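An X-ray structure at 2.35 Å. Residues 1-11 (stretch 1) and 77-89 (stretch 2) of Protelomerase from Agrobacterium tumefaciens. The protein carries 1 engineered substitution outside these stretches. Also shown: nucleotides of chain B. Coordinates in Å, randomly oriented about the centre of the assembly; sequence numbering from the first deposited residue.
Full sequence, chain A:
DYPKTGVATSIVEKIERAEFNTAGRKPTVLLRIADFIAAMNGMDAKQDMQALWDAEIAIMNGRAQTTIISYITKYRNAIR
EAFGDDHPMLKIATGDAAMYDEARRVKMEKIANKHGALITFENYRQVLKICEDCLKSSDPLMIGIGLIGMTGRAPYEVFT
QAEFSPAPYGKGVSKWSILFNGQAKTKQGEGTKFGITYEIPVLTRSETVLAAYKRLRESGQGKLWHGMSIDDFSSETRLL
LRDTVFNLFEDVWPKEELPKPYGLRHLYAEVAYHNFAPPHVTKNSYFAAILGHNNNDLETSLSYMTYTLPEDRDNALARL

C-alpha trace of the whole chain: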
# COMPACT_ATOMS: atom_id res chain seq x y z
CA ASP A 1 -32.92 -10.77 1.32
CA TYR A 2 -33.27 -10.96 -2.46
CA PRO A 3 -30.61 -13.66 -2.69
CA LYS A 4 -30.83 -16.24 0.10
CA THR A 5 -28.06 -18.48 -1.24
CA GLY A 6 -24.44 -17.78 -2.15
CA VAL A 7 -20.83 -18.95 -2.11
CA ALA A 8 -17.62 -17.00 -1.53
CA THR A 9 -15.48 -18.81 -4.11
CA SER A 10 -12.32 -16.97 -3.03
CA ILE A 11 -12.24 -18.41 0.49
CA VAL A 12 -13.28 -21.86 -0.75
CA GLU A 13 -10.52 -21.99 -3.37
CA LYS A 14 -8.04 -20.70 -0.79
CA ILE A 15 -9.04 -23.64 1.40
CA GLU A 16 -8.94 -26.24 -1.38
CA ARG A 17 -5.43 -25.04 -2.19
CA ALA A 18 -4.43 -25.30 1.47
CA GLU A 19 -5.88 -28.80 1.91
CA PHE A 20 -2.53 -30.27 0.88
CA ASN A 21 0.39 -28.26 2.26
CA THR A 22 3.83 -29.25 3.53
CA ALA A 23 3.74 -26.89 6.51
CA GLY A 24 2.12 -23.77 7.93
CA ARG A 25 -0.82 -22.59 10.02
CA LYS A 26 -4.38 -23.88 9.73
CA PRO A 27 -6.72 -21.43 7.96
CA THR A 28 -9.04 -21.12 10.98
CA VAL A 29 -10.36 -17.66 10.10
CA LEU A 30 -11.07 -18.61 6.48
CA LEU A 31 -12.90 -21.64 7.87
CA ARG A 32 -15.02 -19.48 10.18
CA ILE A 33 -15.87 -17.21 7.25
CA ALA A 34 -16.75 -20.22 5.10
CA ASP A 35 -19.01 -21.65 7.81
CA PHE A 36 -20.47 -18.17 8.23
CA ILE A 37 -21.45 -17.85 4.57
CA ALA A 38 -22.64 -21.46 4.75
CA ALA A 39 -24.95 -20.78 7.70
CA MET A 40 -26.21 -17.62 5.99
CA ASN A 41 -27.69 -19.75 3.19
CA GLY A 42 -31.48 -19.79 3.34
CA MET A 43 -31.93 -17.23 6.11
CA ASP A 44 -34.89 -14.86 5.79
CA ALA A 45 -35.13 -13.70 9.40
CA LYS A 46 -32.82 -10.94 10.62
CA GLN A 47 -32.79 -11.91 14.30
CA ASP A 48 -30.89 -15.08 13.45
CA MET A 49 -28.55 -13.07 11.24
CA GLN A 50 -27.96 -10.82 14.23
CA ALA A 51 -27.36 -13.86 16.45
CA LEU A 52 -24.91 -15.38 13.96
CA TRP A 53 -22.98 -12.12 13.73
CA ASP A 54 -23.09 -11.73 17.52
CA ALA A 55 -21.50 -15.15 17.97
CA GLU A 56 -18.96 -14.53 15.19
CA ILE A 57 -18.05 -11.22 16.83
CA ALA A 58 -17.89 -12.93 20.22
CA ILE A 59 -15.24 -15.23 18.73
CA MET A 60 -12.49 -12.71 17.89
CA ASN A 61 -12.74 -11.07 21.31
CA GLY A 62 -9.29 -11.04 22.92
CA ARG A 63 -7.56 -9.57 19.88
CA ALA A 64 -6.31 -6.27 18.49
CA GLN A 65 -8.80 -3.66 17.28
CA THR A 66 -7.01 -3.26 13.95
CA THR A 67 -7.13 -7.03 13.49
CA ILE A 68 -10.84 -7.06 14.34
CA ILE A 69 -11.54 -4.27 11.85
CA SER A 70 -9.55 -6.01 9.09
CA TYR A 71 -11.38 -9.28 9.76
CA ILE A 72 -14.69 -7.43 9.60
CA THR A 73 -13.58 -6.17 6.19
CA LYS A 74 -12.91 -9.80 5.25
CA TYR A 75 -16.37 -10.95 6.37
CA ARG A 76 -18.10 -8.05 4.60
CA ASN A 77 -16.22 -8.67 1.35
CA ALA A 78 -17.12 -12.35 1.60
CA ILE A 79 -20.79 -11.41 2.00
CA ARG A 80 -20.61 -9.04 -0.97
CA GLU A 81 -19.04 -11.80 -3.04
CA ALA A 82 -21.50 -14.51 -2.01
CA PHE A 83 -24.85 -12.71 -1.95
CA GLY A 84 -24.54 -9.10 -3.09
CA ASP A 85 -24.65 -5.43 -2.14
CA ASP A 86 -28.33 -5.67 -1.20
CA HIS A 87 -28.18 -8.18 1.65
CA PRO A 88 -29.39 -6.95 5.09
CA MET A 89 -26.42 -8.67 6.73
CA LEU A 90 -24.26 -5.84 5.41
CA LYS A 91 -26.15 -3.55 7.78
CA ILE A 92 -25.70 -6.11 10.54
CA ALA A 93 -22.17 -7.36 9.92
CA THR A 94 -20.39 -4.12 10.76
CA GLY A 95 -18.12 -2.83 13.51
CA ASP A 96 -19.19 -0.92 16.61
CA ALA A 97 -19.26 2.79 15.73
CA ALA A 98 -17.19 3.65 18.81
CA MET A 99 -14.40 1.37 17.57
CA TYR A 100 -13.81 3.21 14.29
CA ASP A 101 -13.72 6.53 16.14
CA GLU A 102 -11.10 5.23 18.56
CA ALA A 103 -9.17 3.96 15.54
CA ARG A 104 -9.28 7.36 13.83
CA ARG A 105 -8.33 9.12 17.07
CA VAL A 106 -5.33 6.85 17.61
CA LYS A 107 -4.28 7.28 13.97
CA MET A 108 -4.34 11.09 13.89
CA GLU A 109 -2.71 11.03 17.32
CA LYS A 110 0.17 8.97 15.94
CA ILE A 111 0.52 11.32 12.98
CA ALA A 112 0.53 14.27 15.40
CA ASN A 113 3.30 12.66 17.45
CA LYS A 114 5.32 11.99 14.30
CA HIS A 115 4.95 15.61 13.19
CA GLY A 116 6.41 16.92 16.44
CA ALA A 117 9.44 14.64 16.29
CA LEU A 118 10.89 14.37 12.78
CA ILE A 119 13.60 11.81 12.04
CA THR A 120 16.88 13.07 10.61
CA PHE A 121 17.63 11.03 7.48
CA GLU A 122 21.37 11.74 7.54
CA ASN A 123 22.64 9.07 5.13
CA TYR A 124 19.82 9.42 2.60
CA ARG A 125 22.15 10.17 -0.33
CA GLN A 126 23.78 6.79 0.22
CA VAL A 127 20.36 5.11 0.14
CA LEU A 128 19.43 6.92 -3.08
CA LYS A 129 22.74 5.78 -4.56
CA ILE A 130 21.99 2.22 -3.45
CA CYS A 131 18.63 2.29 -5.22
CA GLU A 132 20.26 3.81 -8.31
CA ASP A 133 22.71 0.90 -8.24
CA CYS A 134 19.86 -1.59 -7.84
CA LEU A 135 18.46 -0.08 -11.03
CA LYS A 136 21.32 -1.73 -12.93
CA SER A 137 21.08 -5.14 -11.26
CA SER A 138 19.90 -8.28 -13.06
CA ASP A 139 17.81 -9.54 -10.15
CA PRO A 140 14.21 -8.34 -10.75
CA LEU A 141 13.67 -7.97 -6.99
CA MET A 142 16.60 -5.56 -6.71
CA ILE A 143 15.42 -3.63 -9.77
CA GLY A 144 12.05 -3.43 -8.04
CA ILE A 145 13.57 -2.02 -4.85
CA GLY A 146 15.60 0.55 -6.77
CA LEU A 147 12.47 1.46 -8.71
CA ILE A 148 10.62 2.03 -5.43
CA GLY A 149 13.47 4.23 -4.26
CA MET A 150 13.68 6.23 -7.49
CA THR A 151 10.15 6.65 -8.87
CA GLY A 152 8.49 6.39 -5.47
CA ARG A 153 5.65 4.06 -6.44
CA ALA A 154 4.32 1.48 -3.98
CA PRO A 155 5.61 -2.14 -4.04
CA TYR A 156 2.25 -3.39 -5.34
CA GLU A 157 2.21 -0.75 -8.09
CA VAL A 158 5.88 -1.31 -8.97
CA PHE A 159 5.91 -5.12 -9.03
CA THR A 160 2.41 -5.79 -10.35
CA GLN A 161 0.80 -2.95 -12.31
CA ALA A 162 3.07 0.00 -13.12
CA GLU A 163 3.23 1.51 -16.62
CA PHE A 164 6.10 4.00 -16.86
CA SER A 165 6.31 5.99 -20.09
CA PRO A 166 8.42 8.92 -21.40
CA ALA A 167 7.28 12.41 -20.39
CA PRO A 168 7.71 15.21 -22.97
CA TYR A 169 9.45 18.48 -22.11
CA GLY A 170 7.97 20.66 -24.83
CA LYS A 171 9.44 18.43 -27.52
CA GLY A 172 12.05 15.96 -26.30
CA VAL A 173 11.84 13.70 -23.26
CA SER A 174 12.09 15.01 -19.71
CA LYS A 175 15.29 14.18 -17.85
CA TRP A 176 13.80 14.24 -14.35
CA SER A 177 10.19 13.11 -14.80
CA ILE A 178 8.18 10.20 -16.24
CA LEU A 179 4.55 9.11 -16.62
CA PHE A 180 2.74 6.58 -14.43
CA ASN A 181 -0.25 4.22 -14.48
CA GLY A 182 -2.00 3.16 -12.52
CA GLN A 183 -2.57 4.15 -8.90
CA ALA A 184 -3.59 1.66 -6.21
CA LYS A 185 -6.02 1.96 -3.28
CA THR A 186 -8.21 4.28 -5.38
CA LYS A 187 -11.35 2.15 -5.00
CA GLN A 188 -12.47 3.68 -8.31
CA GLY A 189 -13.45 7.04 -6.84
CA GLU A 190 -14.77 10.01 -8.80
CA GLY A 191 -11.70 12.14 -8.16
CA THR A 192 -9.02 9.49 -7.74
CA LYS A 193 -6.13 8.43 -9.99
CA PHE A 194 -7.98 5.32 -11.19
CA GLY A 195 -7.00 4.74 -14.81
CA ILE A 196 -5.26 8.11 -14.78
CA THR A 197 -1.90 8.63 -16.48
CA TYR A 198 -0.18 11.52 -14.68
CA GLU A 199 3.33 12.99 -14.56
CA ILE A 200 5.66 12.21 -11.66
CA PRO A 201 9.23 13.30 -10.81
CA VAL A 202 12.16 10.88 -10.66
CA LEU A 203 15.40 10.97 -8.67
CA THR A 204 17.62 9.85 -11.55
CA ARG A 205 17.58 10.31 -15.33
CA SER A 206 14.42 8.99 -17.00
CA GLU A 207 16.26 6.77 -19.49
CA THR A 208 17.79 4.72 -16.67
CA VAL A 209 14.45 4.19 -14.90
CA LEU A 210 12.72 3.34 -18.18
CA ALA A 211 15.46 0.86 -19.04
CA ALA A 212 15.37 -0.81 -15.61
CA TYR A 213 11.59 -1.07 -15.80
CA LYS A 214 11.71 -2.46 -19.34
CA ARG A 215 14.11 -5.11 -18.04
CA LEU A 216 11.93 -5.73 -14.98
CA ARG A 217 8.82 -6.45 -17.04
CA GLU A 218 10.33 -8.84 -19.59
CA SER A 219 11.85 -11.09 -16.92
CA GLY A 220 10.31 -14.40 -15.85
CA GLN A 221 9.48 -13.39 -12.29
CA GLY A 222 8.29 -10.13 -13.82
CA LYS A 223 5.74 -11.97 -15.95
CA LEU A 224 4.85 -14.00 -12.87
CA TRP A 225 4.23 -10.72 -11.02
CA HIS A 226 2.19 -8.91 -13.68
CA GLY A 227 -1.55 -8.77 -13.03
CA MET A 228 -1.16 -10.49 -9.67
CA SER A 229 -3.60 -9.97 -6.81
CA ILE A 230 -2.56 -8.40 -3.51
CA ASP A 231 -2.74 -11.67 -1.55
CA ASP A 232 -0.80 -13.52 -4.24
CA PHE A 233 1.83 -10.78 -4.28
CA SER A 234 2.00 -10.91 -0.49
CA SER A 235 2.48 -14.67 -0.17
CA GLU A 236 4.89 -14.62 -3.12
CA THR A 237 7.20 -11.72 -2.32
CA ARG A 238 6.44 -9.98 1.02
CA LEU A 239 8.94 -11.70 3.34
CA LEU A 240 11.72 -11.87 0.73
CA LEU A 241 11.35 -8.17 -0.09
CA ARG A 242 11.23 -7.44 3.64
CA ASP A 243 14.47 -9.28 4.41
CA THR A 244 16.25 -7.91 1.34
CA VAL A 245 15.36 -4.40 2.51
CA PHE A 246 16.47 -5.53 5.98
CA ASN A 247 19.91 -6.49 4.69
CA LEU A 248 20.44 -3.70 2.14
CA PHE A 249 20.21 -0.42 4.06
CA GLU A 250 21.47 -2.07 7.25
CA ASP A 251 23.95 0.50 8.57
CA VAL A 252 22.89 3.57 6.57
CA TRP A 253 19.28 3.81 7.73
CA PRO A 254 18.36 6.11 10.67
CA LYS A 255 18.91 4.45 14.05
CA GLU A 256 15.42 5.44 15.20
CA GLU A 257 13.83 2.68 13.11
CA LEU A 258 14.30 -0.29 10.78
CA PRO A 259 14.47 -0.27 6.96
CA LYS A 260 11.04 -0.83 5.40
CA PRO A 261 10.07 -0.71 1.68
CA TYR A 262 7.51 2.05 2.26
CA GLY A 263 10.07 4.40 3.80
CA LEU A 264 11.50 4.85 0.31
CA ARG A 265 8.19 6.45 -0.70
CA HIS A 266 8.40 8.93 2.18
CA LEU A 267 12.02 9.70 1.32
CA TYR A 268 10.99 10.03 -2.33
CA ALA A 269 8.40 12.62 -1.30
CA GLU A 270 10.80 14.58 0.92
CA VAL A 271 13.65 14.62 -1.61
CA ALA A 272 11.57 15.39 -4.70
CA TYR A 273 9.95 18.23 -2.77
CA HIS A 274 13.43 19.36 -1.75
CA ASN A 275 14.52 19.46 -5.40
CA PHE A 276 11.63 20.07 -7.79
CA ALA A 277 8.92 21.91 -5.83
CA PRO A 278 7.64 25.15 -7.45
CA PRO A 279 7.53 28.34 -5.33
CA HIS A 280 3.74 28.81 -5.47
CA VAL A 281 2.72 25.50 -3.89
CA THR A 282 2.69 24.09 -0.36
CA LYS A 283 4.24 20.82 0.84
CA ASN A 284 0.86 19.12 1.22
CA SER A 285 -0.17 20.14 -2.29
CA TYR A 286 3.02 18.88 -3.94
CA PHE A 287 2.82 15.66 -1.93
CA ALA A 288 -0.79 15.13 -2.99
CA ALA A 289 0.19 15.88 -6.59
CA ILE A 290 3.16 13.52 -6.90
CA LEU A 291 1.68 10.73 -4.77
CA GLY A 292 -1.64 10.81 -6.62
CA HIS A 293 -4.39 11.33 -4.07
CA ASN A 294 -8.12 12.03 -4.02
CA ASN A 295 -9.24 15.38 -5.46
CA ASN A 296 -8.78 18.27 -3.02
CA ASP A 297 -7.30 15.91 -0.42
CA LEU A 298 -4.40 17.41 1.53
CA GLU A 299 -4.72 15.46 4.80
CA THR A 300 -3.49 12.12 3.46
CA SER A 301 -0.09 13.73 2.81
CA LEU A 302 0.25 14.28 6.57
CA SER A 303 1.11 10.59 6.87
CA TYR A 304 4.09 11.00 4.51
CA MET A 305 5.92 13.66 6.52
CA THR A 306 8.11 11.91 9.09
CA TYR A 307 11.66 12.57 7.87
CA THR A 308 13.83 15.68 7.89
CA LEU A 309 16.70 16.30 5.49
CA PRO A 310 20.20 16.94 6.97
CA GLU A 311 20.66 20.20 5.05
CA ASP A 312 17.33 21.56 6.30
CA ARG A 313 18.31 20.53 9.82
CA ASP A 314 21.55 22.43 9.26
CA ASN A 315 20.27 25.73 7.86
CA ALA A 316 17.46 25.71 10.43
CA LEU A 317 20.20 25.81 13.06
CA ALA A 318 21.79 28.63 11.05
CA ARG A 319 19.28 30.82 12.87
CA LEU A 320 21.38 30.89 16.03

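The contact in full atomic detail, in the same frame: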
# COMPACT_ATOMS: atom_id res chain seq x y z
N ASP A 1 -32.53 -9.36 1.28
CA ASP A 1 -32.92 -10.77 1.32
C ASP A 1 -33.31 -11.28 -0.05
O ASP A 1 -33.92 -12.35 -0.17
CB ASP A 1 -34.07 -10.98 2.31
CG ASP A 1 -33.60 -11.46 3.67
OD1 ASP A 1 -32.68 -12.31 3.71
OD2 ASP A 1 -34.15 -11.00 4.69
N TYR A 2 -32.96 -10.53 -1.09
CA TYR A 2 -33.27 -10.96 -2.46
C TYR A 2 -32.53 -12.25 -2.84
O TYR A 2 -33.15 -13.17 -3.37
CB TYR A 2 -33.02 -9.83 -3.48
CG TYR A 2 -34.04 -8.72 -3.42
CD1 TYR A 2 -35.31 -8.93 -2.89
CD2 TYR A 2 -33.73 -7.45 -3.91
CE1 TYR A 2 -36.24 -7.91 -2.84
CE2 TYR A 2 -34.66 -6.43 -3.86
CZ TYR A 2 -35.91 -6.66 -3.33
OH TYR A 2 -36.83 -5.64 -3.28
N PRO A 3 -31.22 -12.33 -2.57
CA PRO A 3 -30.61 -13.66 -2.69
C PRO A 3 -30.48 -14.30 -1.31
O PRO A 3 -29.97 -13.67 -0.39
CB PRO A 3 -29.21 -13.36 -3.24
CG PRO A 3 -29.13 -11.84 -3.41
CD PRO A 3 -30.18 -11.29 -2.51
N LYS A 4 -30.94 -15.54 -1.17
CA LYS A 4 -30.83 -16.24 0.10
C LYS A 4 -29.69 -17.26 0.09
O LYS A 4 -29.32 -17.79 1.13
CB LYS A 4 -32.15 -16.92 0.47
CG LYS A 4 -32.67 -17.88 -0.58
CD LYS A 4 -33.90 -18.61 -0.07
CE LYS A 4 -34.47 -19.54 -1.13
NZ LYS A 4 -35.57 -20.38 -0.59
N THR A 5 -29.15 -17.52 -1.09
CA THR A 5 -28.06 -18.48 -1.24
C THR A 5 -26.85 -17.85 -1.93
O THR A 5 -27.00 -16.97 -2.78
CB THR A 5 -28.51 -19.71 -2.05
OG1 THR A 5 -28.80 -19.32 -3.40
CG2 THR A 5 -29.74 -20.33 -1.43
N GLY A 6 -25.66 -18.30 -1.56
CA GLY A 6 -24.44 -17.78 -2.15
C GLY A 6 -23.19 -18.51 -1.69
O GLY A 6 -23.21 -19.22 -0.69
N VAL A 7 -22.10 -18.32 -2.43
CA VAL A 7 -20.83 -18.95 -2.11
C VAL A 7 -19.65 -18.03 -2.39
O VAL A 7 -19.50 -17.51 -3.50
CB VAL A 7 -20.66 -20.29 -2.87
CG1 VAL A 7 -21.08 -20.14 -4.32
CG2 VAL A 7 -19.22 -20.79 -2.75
N ALA A 8 -18.82 -17.80 -1.37
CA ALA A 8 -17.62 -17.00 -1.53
C ALA A 8 -16.50 -17.86 -2.09
O ALA A 8 -15.74 -18.48 -1.34
CB ALA A 8 -17.21 -16.38 -0.20
N THR A 9 -16.40 -17.90 -3.41
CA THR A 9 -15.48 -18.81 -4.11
C THR A 9 -14.02 -18.56 -3.75
O THR A 9 -13.20 -19.48 -3.81
CB THR A 9 -15.65 -18.70 -5.64
OG1 THR A 9 -17.01 -18.39 -5.96
CG2 THR A 9 -15.26 -20.01 -6.31
N SER A 10 -13.69 -17.33 -3.39
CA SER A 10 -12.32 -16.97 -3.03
C SER A 10 -11.83 -17.78 -1.84
O SER A 10 -10.81 -18.47 -1.91
CB SER A 10 -12.24 -15.47 -2.71
OG SER A 10 -12.71 -14.69 -3.79
N ILE A 11 -12.58 -17.70 -0.74
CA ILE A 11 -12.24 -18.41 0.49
C ILE A 11 -12.17 -19.92 0.24
O ILE A 11 -11.23 -20.58 0.66
CB ILE A 11 -13.29 -18.15 1.58
CG1 ILE A 11 -13.72 -16.68 1.58
CG2 ILE A 11 -12.75 -18.57 2.94
CD1 ILE A 11 -12.60 -15.72 1.94
N ASN A 77 -16.57 -8.37 2.73
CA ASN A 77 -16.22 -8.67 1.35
C ASN A 77 -16.71 -10.05 0.93
O ASN A 77 -17.16 -10.24 -0.20
CB ASN A 77 -14.72 -8.54 1.13
CG ASN A 77 -14.25 -7.10 1.09
OD1 ASN A 77 -15.00 -6.21 0.69
ND2 ASN A 77 -13.01 -6.86 1.50
N ALA A 78 -16.63 -11.00 1.85
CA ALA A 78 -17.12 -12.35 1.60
C ALA A 78 -18.63 -12.34 1.36
O ALA A 78 -19.13 -13.03 0.47
CB ALA A 78 -16.77 -13.27 2.75
N ILE A 79 -19.34 -11.55 2.15
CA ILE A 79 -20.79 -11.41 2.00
C ILE A 79 -21.13 -10.77 0.66
O ILE A 79 -22.04 -11.22 -0.03
CB ILE A 79 -21.40 -10.58 3.15
CG1 ILE A 79 -21.15 -11.25 4.50
CG2 ILE A 79 -22.89 -10.40 2.93
CD1 ILE A 79 -21.62 -10.45 5.69
N ARG A 80 -20.40 -9.71 0.31
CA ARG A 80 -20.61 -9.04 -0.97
C ARG A 80 -20.37 -9.98 -2.14
O ARG A 80 -21.06 -9.92 -3.15
CB ARG A 80 -19.70 -7.81 -1.09
CG ARG A 80 -20.05 -6.68 -0.15
CD ARG A 80 -19.16 -5.47 -0.41
NE ARG A 80 -19.43 -4.37 0.51
CZ ARG A 80 -20.28 -3.38 0.26
NH1 ARG A 80 -20.46 -2.42 1.16
NH2 ARG A 80 -20.94 -3.34 -0.88
N GLU A 81 -19.38 -10.85 -1.99
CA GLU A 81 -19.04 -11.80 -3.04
C GLU A 81 -20.10 -12.90 -3.17
O GLU A 81 -20.47 -13.29 -4.27
CB GLU A 81 -17.67 -12.43 -2.79
CG GLU A 81 -17.22 -13.41 -3.86
CD GLU A 81 -15.92 -14.10 -3.52
OE1 GLU A 81 -15.32 -14.73 -4.42
OE2 GLU A 81 -15.48 -14.00 -2.35
N ALA A 82 -20.57 -13.39 -2.03
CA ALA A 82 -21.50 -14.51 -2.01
C ALA A 82 -22.93 -14.13 -2.39
O ALA A 82 -23.54 -14.77 -3.24
CB ALA A 82 -21.48 -15.19 -0.64
N PHE A 83 -23.45 -13.08 -1.76
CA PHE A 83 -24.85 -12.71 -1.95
C PHE A 83 -25.03 -11.46 -2.80
O PHE A 83 -25.66 -11.50 -3.86
CB PHE A 83 -25.54 -12.55 -0.60
CG PHE A 83 -25.41 -13.75 0.29
CD1 PHE A 83 -26.32 -14.79 0.21
CD2 PHE A 83 -24.38 -13.84 1.21
CE1 PHE A 83 -26.20 -15.90 1.02
CE2 PHE A 83 -24.25 -14.95 2.02
CZ PHE A 83 -25.16 -15.98 1.93
N GLY A 84 -24.46 -10.35 -2.35
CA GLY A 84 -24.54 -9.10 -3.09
C GLY A 84 -24.48 -7.86 -2.22
O GLY A 84 -24.24 -7.95 -1.02
N ASP A 85 -24.71 -6.71 -2.84
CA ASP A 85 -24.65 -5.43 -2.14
C ASP A 85 -26.02 -5.03 -1.61
O ASP A 85 -26.23 -3.88 -1.23
CB ASP A 85 -24.12 -4.34 -3.08
CG ASP A 85 -22.75 -4.66 -3.63
OD1 ASP A 85 -21.91 -5.19 -2.87
OD2 ASP A 85 -22.50 -4.37 -4.82
N ASP A 86 -26.96 -5.97 -1.60
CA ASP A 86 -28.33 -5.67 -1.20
C ASP A 86 -28.75 -6.45 0.04
O ASP A 86 -29.86 -6.28 0.54
CB ASP A 86 -29.29 -5.99 -2.36
CG ASP A 86 -28.72 -5.61 -3.71
OD1 ASP A 86 -28.08 -6.47 -4.35
OD2 ASP A 86 -28.90 -4.44 -4.13
N HIS A 87 -27.86 -7.32 0.52
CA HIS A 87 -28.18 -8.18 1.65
C HIS A 87 -28.19 -7.40 2.96
O HIS A 87 -27.29 -6.60 3.22
CB HIS A 87 -27.20 -9.34 1.73
CG HIS A 87 -27.74 -10.55 2.44
ND1 HIS A 87 -27.77 -10.65 3.81
CD2 HIS A 87 -28.27 -11.70 1.96
CE1 HIS A 87 -28.30 -11.81 4.15
NE2 HIS A 87 -28.61 -12.47 3.05
N PRO A 88 -29.21 -7.63 3.80
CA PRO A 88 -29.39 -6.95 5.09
C PRO A 88 -28.25 -7.20 6.06
O PRO A 88 -28.03 -6.41 6.98
CB PRO A 88 -30.69 -7.56 5.63
CG PRO A 88 -31.41 -8.06 4.43
CD PRO A 88 -30.33 -8.55 3.52
N MET A 89 -27.53 -8.31 5.86
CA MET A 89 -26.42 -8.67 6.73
C MET A 89 -25.32 -7.62 6.69
O MET A 89 -24.57 -7.45 7.65
CB MET A 89 -25.85 -10.03 6.32
CG MET A 89 -25.00 -10.67 7.39
SD MET A 89 -25.89 -10.72 8.96
CE MET A 89 -24.84 -11.81 9.90
P DA B 21 -11.45 -3.27 -0.59
OP1 DA B 21 -11.86 -3.43 -2.00
OP2 DA B 21 -11.51 -4.44 0.32
O5' DA B 21 -9.97 -2.69 -0.56
C5' DA B 21 -9.59 -1.62 -1.44
C4' DA B 21 -8.13 -1.24 -1.26
O4' DA B 21 -7.89 -0.89 0.13
C3' DA B 21 -7.11 -2.33 -1.58
O3' DA B 21 -5.90 -1.74 -2.03
C2' DA B 21 -6.91 -2.98 -0.22
C1' DA B 21 -6.87 -1.73 0.64
N9 DA B 21 -7.14 -1.94 2.06
C8 DA B 21 -8.12 -2.71 2.63
N7 DA B 21 -8.10 -2.70 3.94
C5 DA B 21 -7.03 -1.86 4.25
C6 DA B 21 -6.47 -1.42 5.47
N6 DA B 21 -6.91 -1.77 6.68
N1 DA B 21 -5.41 -0.59 5.38
C2 DA B 21 -4.94 -0.22 4.19
N3 DA B 21 -5.38 -0.57 2.99
C4 DA B 21 -6.43 -1.39 3.09
O HOH W 1 -29.32 -15.87 3.00
O HOH W 2 -22.63 -17.28 -5.20

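Stretch 1 runs as an irregular N-terminal loop before entering a helix at Thr9, and it lies along the end of the helix of stretch 2 in antiparallel order: Gly6 sits by Ala82, with CA atoms 4.4 Å apart, and Asp1 by His87, at 5.4 Å. Together they bury 665 Å².

Asn77 faces elsewhere, its ND2 donating to OP2 of DA21 at 3.1 Å, so this helix touches DNA as well as the N-terminal segment. At the next residue, Ala8 CB lies 4.3 Å from Ala78 CB, an apolar contact between two small side chains. Glu81 supplies the direct polar anchor. Its extended side chain (chi1 and chi2 both t) brings OE1 to the start of the other helix, where it accepts from Ser10 N at 3.2 Å and from Ser10 OG at 2.7 Å; a carboxylate suits the unpaired amides of a helix's first turn.

At Ala82 the two backbones come close. Its carbonyl O lies 3.3 Å from Gly6 CA in a CA-H...O contact, and a CB on Gly6 would fall 2.2 Å from that O, a clash. Water 2 joins the same carbonyl, through a weak bond, to Val7 N.

Phe83 then swings its ring under the loop: Gly6 CA covers one face, while Lys4 O approaches the edge, 3.6 Å from CE1, where the ring's polarized hydrogens favour an oxygen. Pro3 CG packs against Phe83 O at 3.5 Å. Gly84, with positive phi, ends the helical run in a conformation that calls for glycine.

The His87 ring is held by the backbone of Met89, whose N donates to His87 ND1 at 3.1 Å, a capping bond, and the edge of the same ring meets Pro3 O, 3.5 Å from His87 CD2. Pro88 closes the contact, its CD 3.2 Å from Asp1 N.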